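Local coordinates for uncharacterized protein (Ruminococcus gnavus, PDB 4QAN), which is of unknown function but has a cystatin-like fold, belongs to the NTF2-like superfamily as a divergent member, and can bind a metal ion, at residues A[50-62]-A[80-94]. Numbering follows the deposited sequence.
Sequences CAIDETALQINFV and TSDYSYYFPLTSAEM
Met94, a selenomethionine, reaches from helix 87-94 to helix 52-58: its extended chi2 carries SE to Ala56 CB, 4.0 Å away, and a bend at chi3 (82°) swings the methyl CE over to Thr55, tightly packed at 3.5 Å from CG2. Thr55 suits this place because its two branches divide the work: OG1 donates to Ala51 O at 2.8 Å, in the carbonyl plane and on a lone pair, while CG2 meets Met94. A valine here would probably take the hydroxyl donor from Ala51 O, leaving the backbone bond from Thr55 N without that second grip. The helices cross at 132°, and the short Ala56 leaves room for Thr90 CG2, 3.8 Å from its CB. Asp53 OD1 lies at the edge of the Phe87 ring, where C-H groups suit a carboxylate, 3.3 Å from CZ and with the planes 37° apart; a water links this oxygen to Ser91 OG. Past the helix end, Ser81, whose short hydroxyl fits where the backbones come close, turns OG between its backbone N and carbonyl carbon to donate to Ile59 O at 2.7 Å. Apolar packing thus joins the helices, while one direct hydroxyl bond joins the flanking loops.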
loop_
_atom_site.group_PDB
_atom_site.type_symbol
_atom_site.label_atom_id
_atom_site.label_comp_id
_atom_site.label_asym_id
_atom_site.label_seq_id
_atom_site.Cartn_x
_atom_site.Cartn_y
_atom_site.Cartn_z
ATOM N N CYS A 50 -13.436 -2.261 2.288
ATOM C CA CYS A 50 -12.433 -1.555 3.070
ATOM C C CYS A 50 -12.377 -0.080 2.685
ATOM O O CYS A 50 -12.731 0.292 1.572
ATOM C CB CYS A 50 -11.048 -2.190 2.858
ATOM S SG CYS A 50 -10.944 -3.955 3.271
ATOM N N ALA A 51 -11.890 0.755 3.597
ATOM C CA ALA A 51 -11.821 2.200 3.364
ATOM C C ALA A 51 -10.494 2.599 2.693
ATOM O O ALA A 51 -9.740 3.404 3.234
ATOM C CB ALA A 51 -11.997 2.946 4.682
ATOM N N ILE A 52 -10.232 2.056 1.504
ATOM C CA ILE A 52 -8.975 2.301 0.816
ATOM C C ILE A 52 -8.855 3.760 0.323
ATOM O O ILE A 52 -7.899 4.456 0.690
ATOM C CB ILE A 52 -8.718 1.288 -0.329
ATOM C CG1 ILE A 52 -8.580 -0.127 0.253
ATOM C CG2 ILE A 52 -7.432 1.640 -1.064
ATOM C CD1 ILE A 52 -8.674 -1.256 -0.754
ATOM N N ASP A 53 -9.795 4.207 -0.509
ATOM C CA ASP A 53 -9.733 5.565 -1.064
ATOM C C ASP A 53 -10.041 6.634 -0.009
ATOM O O ASP A 53 -9.458 7.710 -0.016
ATOM C CB ASP A 53 -10.691 5.732 -2.247
ATOM C CG ASP A 53 -10.308 4.889 -3.446
ATOM O OD1 ASP A 53 -9.111 4.608 -3.649
ATOM O OD2 ASP A 53 -11.226 4.509 -4.201
ATOM N N GLU A 54 -10.959 6.332 0.895
ATOM C CA GLU A 54 -11.419 7.316 1.863
ATOM C C GLU A 54 -10.300 7.599 2.869
ATOM O O GLU A 54 -9.942 8.749 3.084
ATOM C CB GLU A 54 -12.709 6.856 2.562
ATOM C CG GLU A 54 -13.867 6.517 1.624
ATOM C CD GLU A 54 -13.862 5.072 1.134
ATOM O OE1 GLU A 54 -12.816 4.392 1.255
ATOM O OE2 GLU A 54 -14.919 4.616 0.634
ATOM N N THR A 55 -9.720 6.553 3.445
ATOM C CA THR A 55 -8.574 6.723 4.342
ATOM C C THR A 55 -7.419 7.401 3.604
ATOM O O THR A 55 -6.836 8.363 4.103
ATOM C CB THR A 55 -8.103 5.380 4.923
ATOM O OG1 THR A 55 -9.173 4.771 5.657
ATOM C CG2 THR A 55 -6.897 5.560 5.842
ATOM N N ALA A 56 -7.093 6.915 2.411
ATOM C CA ALA A 56 -5.948 7.456 1.666
ATOM C C ALA A 56 -6.062 8.978 1.414
ATOM O O ALA A 56 -5.079 9.699 1.526
ATOM C CB ALA A 56 -5.761 6.712 0.352
ATOM N N LEU A 57 -7.260 9.456 1.106
ATOM C CA LEU A 57 -7.481 10.884 0.845
ATOM C C LEU A 57 -7.721 11.759 2.096
ATOM O O LEU A 57 -7.528 12.976 2.029
ATOM C CB LEU A 57 -8.647 11.057 -0.128
ATOM C CG LEU A 57 -8.430 10.420 -1.509
ATOM C CD1 LEU A 57 -9.753 10.308 -2.265
ATOM C CD2 LEU A 57 -7.406 11.205 -2.309
ATOM N N GLN A 58 -8.082 11.143 3.229
ATOM C CA GLN A 58 -8.543 11.876 4.422
ATOM C C GLN A 58 -7.659 11.764 5.670
ATOM O O GLN A 58 -7.698 12.646 6.532
ATOM C CB GLN A 58 -9.950 11.404 4.808
ATOM C CG GLN A 58 -10.980 11.501 3.699
ATOM C CD GLN A 58 -11.298 12.931 3.366
ATOM O OE1 GLN A 58 -11.958 13.621 4.144
ATOM N NE2 GLN A 58 -10.826 13.395 2.212
ATOM N N ILE A 59 -6.884 10.688 5.782
ATOM C CA ILE A 59 -6.137 10.428 7.008
ATOM C C ILE A 59 -5.328 11.640 7.500
ATOM O O ILE A 59 -4.680 12.320 6.716
ATOM C CB ILE A 59 -5.221 9.186 6.884
ATOM C CG1 ILE A 59 -4.704 8.781 8.266
ATOM C CG2 ILE A 59 -4.060 9.446 5.930
ATOM C CD1 ILE A 59 -4.288 7.336 8.363
ATOM N N ASN A 60 -5.380 11.883 8.811
ATOM C CA ASN A 60 -4.665 12.978 9.458
ATOM C C ASN A 60 -3.272 12.524 9.856
ATOM O O ASN A 60 -3.108 11.754 10.811
ATOM C CB ASN A 60 -5.438 13.446 10.693
ATOM C CG ASN A 60 -4.838 14.689 11.348
ATOM O OD1 ASN A 60 -3.620 14.898 11.368
ATOM N ND2 ASN A 60 -5.707 15.503 11.928
ATOM N N PHE A 61 -2.281 13.017 9.121
ATOM C CA PHE A 61 -0.885 12.648 9.303
ATOM C C PHE A 61 -0.434 12.850 10.743
ATOM O O PHE A 61 0.034 11.911 11.387
ATOM C CB PHE A 61 -0.017 13.481 8.348
ATOM C CG PHE A 61 1.442 13.176 8.422
ATOM C CD1 PHE A 61 2.250 13.792 9.374
ATOM C CD2 PHE A 61 2.022 12.300 7.534
ATOM C CE1 PHE A 61 3.604 13.521 9.449
ATOM C CE2 PHE A 61 3.385 12.020 7.600
ATOM C CZ PHE A 61 4.174 12.631 8.561
ATOM N N VAL A 62 -0.591 14.078 11.240
ATOM C CA VAL A 62 -0.129 14.449 12.581
ATOM C C VAL A 62 -0.761 13.578 13.655
ATOM O O VAL A 62 -0.055 12.982 14.475
ATOM C CB VAL A 62 -0.406 15.941 12.895
ATOM C CG1 VAL A 62 -0.284 16.223 14.386
ATOM C CG2 VAL A 62 0.555 16.834 12.126
ATOM N N THR A 80 -0.812 10.809 0.991
ATOM C CA THR A 80 -1.668 11.183 -0.122
ATOM C C THR A 80 -2.702 12.229 0.285
ATOM O O THR A 80 -3.085 13.059 -0.527
ATOM C CB THR A 80 -2.363 9.946 -0.721
ATOM O OG1 THR A 80 -1.411 9.213 -1.494
ATOM C CG2 THR A 80 -3.534 10.318 -1.612
ATOM N N SER A 81 -3.153 12.184 1.531
ATOM C CA SER A 81 -4.106 13.179 2.039
ATOM C C SER A 81 -3.513 14.593 2.076
ATOM O O SER A 81 -4.257 15.561 2.047
ATOM C CB SER A 81 -4.565 12.803 3.451
ATOM O OG SER A 81 -3.487 12.855 4.378
ATOM N N ASP A 82 -2.186 14.713 2.160
ATOM C CA ASP A 82 -1.544 16.018 2.028
ATOM C C ASP A 82 -1.103 16.301 0.596
ATOM O O ASP A 82 -1.140 17.435 0.161
ATOM C CB ASP A 82 -0.348 16.129 2.967
ATOM C CG ASP A 82 -0.766 16.198 4.427
ATOM O OD1 ASP A 82 -1.502 17.133 4.795
ATOM O OD2 ASP A 82 -0.371 15.310 5.197
ATOM N N TYR A 83 -0.657 15.277 -0.116
ATOM C CA TYR A 83 -0.141 15.451 -1.465
ATOM C C TYR A 83 -0.692 14.367 -2.370
ATOM O O TYR A 83 -0.237 13.229 -2.326
ATOM C CB TYR A 83 1.384 15.402 -1.444
ATOM C CG TYR A 83 1.998 16.282 -0.398
ATOM C CD1 TYR A 83 2.019 17.666 -0.559
ATOM C CD2 TYR A 83 2.567 15.746 0.757
ATOM C CE1 TYR A 83 2.592 18.498 0.398
ATOM C CE2 TYR A 83 3.140 16.570 1.728
ATOM C CZ TYR A 83 3.150 17.942 1.543
ATOM O OH TYR A 83 3.712 18.776 2.483
ATOM N N SER A 84 -1.675 14.713 -3.199
ATOM C CA SER A 84 -2.348 13.697 -4.017
ATOM C C SER A 84 -1.401 12.956 -4.995
ATOM O O SER A 84 -1.674 11.818 -5.360
ATOM C CB SER A 84 -3.582 14.273 -4.716
ATOM O OG SER A 84 -3.247 15.376 -5.519
ATOM N N TYR A 85 -0.283 13.587 -5.371
ATOM C CA TYR A 85 0.832 12.928 -6.081
ATOM C C TYR A 85 1.094 11.477 -5.625
ATOM O O TYR A 85 1.341 10.604 -6.443
ATOM C CB TYR A 85 2.108 13.756 -5.876
ATOM C CG TYR A 85 3.374 13.169 -6.471
ATOM C CD1 TYR A 85 4.133 12.226 -5.777
ATOM C CD2 TYR A 85 3.839 13.593 -7.704
ATOM C CE1 TYR A 85 5.309 11.711 -6.317
ATOM C CE2 TYR A 85 4.997 13.083 -8.252
ATOM C CZ TYR A 85 5.731 12.145 -7.569
ATOM O OH TYR A 85 6.884 11.644 -8.136
ATOM N N TYR A 86 1.044 11.229 -4.321
ATOM C CA TYR A 86 1.367 9.915 -3.774
ATOM C C TYR A 86 0.311 8.817 -3.936
ATOM O O TYR A 86 0.582 7.661 -3.570
ATOM C CB TYR A 86 1.696 10.052 -2.289
ATOM C CG TYR A 86 3.003 10.757 -2.007
ATOM C CD1 TYR A 86 4.201 10.237 -2.459
ATOM C CD2 TYR A 86 3.045 11.923 -1.241
ATOM C CE1 TYR A 86 5.402 10.860 -2.182
ATOM C CE2 TYR A 86 4.248 12.536 -0.950
ATOM C CZ TYR A 86 5.421 11.999 -1.429
ATOM O OH TYR A 86 6.631 12.603 -1.152
ATOM N N PHE A 87 -0.856 9.150 -4.492
ATOM C CA PHE A 87 -2.032 8.281 -4.397
ATOM C C PHE A 87 -1.773 6.830 -4.795
ATOM O O PHE A 87 -2.090 5.918 -4.045
ATOM C CB PHE A 87 -3.235 8.869 -5.174
ATOM C CG PHE A 87 -4.452 7.964 -5.192
ATOM C CD1 PHE A 87 -5.415 8.035 -4.188
ATOM C CD2 PHE A 87 -4.622 7.026 -6.205
ATOM C CE1 PHE A 87 -6.521 7.185 -4.194
ATOM C CE2 PHE A 87 -5.729 6.179 -6.222
ATOM C CZ PHE A 87 -6.677 6.258 -5.214
ATOM N N PRO A 88 -1.204 6.594 -5.979
ATOM C CA PRO A 88 -1.018 5.173 -6.297
ATOM C C PRO A 88 -0.145 4.404 -5.289
ATOM O O PRO A 88 -0.355 3.195 -5.098
ATOM C CB PRO A 88 -0.356 5.212 -7.678
ATOM C CG PRO A 88 -0.763 6.557 -8.258
ATOM C CD PRO A 88 -0.777 7.480 -7.076
ATOM N N LEU A 89 0.820 5.069 -4.649
ATOM C CA LEU A 89 1.655 4.378 -3.654
ATOM C C LEU A 89 0.842 4.030 -2.400
ATOM O O LEU A 89 0.988 2.955 -1.847
ATOM C CB LEU A 89 2.882 5.213 -3.273
ATOM C CG LEU A 89 3.766 5.701 -4.420
ATOM C CD1 LEU A 89 5.143 6.108 -3.902
ATOM C CD2 LEU A 89 3.912 4.628 -5.493
ATOM N N THR A 90 -0.043 4.942 -2.005
ATOM C CA THR A 90 -0.813 4.820 -0.789
ATOM C C THR A 90 -1.884 3.759 -0.996
ATOM O O THR A 90 -2.029 2.853 -0.168
ATOM C CB THR A 90 -1.442 6.169 -0.358
ATOM O OG1 THR A 90 -0.426 7.176 -0.241
ATOM C CG2 THR A 90 -2.119 6.043 0.989
ATOM N N SER A 91 -2.592 3.843 -2.118
ATOM C CA SER A 91 -3.596 2.829 -2.466
ATOM C C SER A 91 -2.992 1.436 -2.502
ATOM O O SER A 91 -3.549 0.508 -1.929
ATOM C CB SER A 91 -4.269 3.122 -3.804
ATOM O OG SER A 91 -4.986 1.980 -4.259
ATOM N N ALA A 92 -1.850 1.302 -3.157
ATOM C CA ALA A 92 -1.215 0.005 -3.301
ATOM C C ALA A 92 -0.719 -0.561 -1.987
ATOM O O ALA A 92 -0.876 -1.753 -1.749
ATOM C CB ALA A 92 -0.093 0.067 -4.317
ATOM N N GLU A 93 -0.119 0.260 -1.130
ATOM C CA GLU A 93 0.314 -0.259 0.159
ATOM C C GLU A 93 -0.875 -0.638 1.025
ATOM O O GLU A 93 -0.858 -1.664 1.671
ATOM C CB GLU A 93 1.219 0.716 0.891
ATOM C CG GLU A 93 2.615 0.805 0.308
ATOM C CD GLU A 93 3.621 1.247 1.340
ATOM O OE1 GLU A 93 3.897 0.437 2.243
ATOM O OE2 GLU A 93 4.139 2.390 1.260
HETATM N N MSE A 94 -1.903 0.194 1.034
HETATM C CA MSE A 94 -3.074 -0.071 1.857
HETATM C C MSE A 94 -3.720 -1.355 1.430
HETATM O O MSE A 94 -4.053 -2.187 2.267
HETATM C CB MSE A 94 -4.059 1.083 1.757
HETATM C CG MSE A 94 -3.547 2.280 2.558
HETATM SE SE MSE A 94 -5.004 3.591 2.670
HETATM C CE MSE A 94 -5.887 2.679 4.169
HETATM O O HOH W 1 -7.420 2.545 -4.482
HETATM O O HOH W 2 -2.782 9.374 2.695
HETATM O O HOH W 3 -2.367 15.055 7.260
#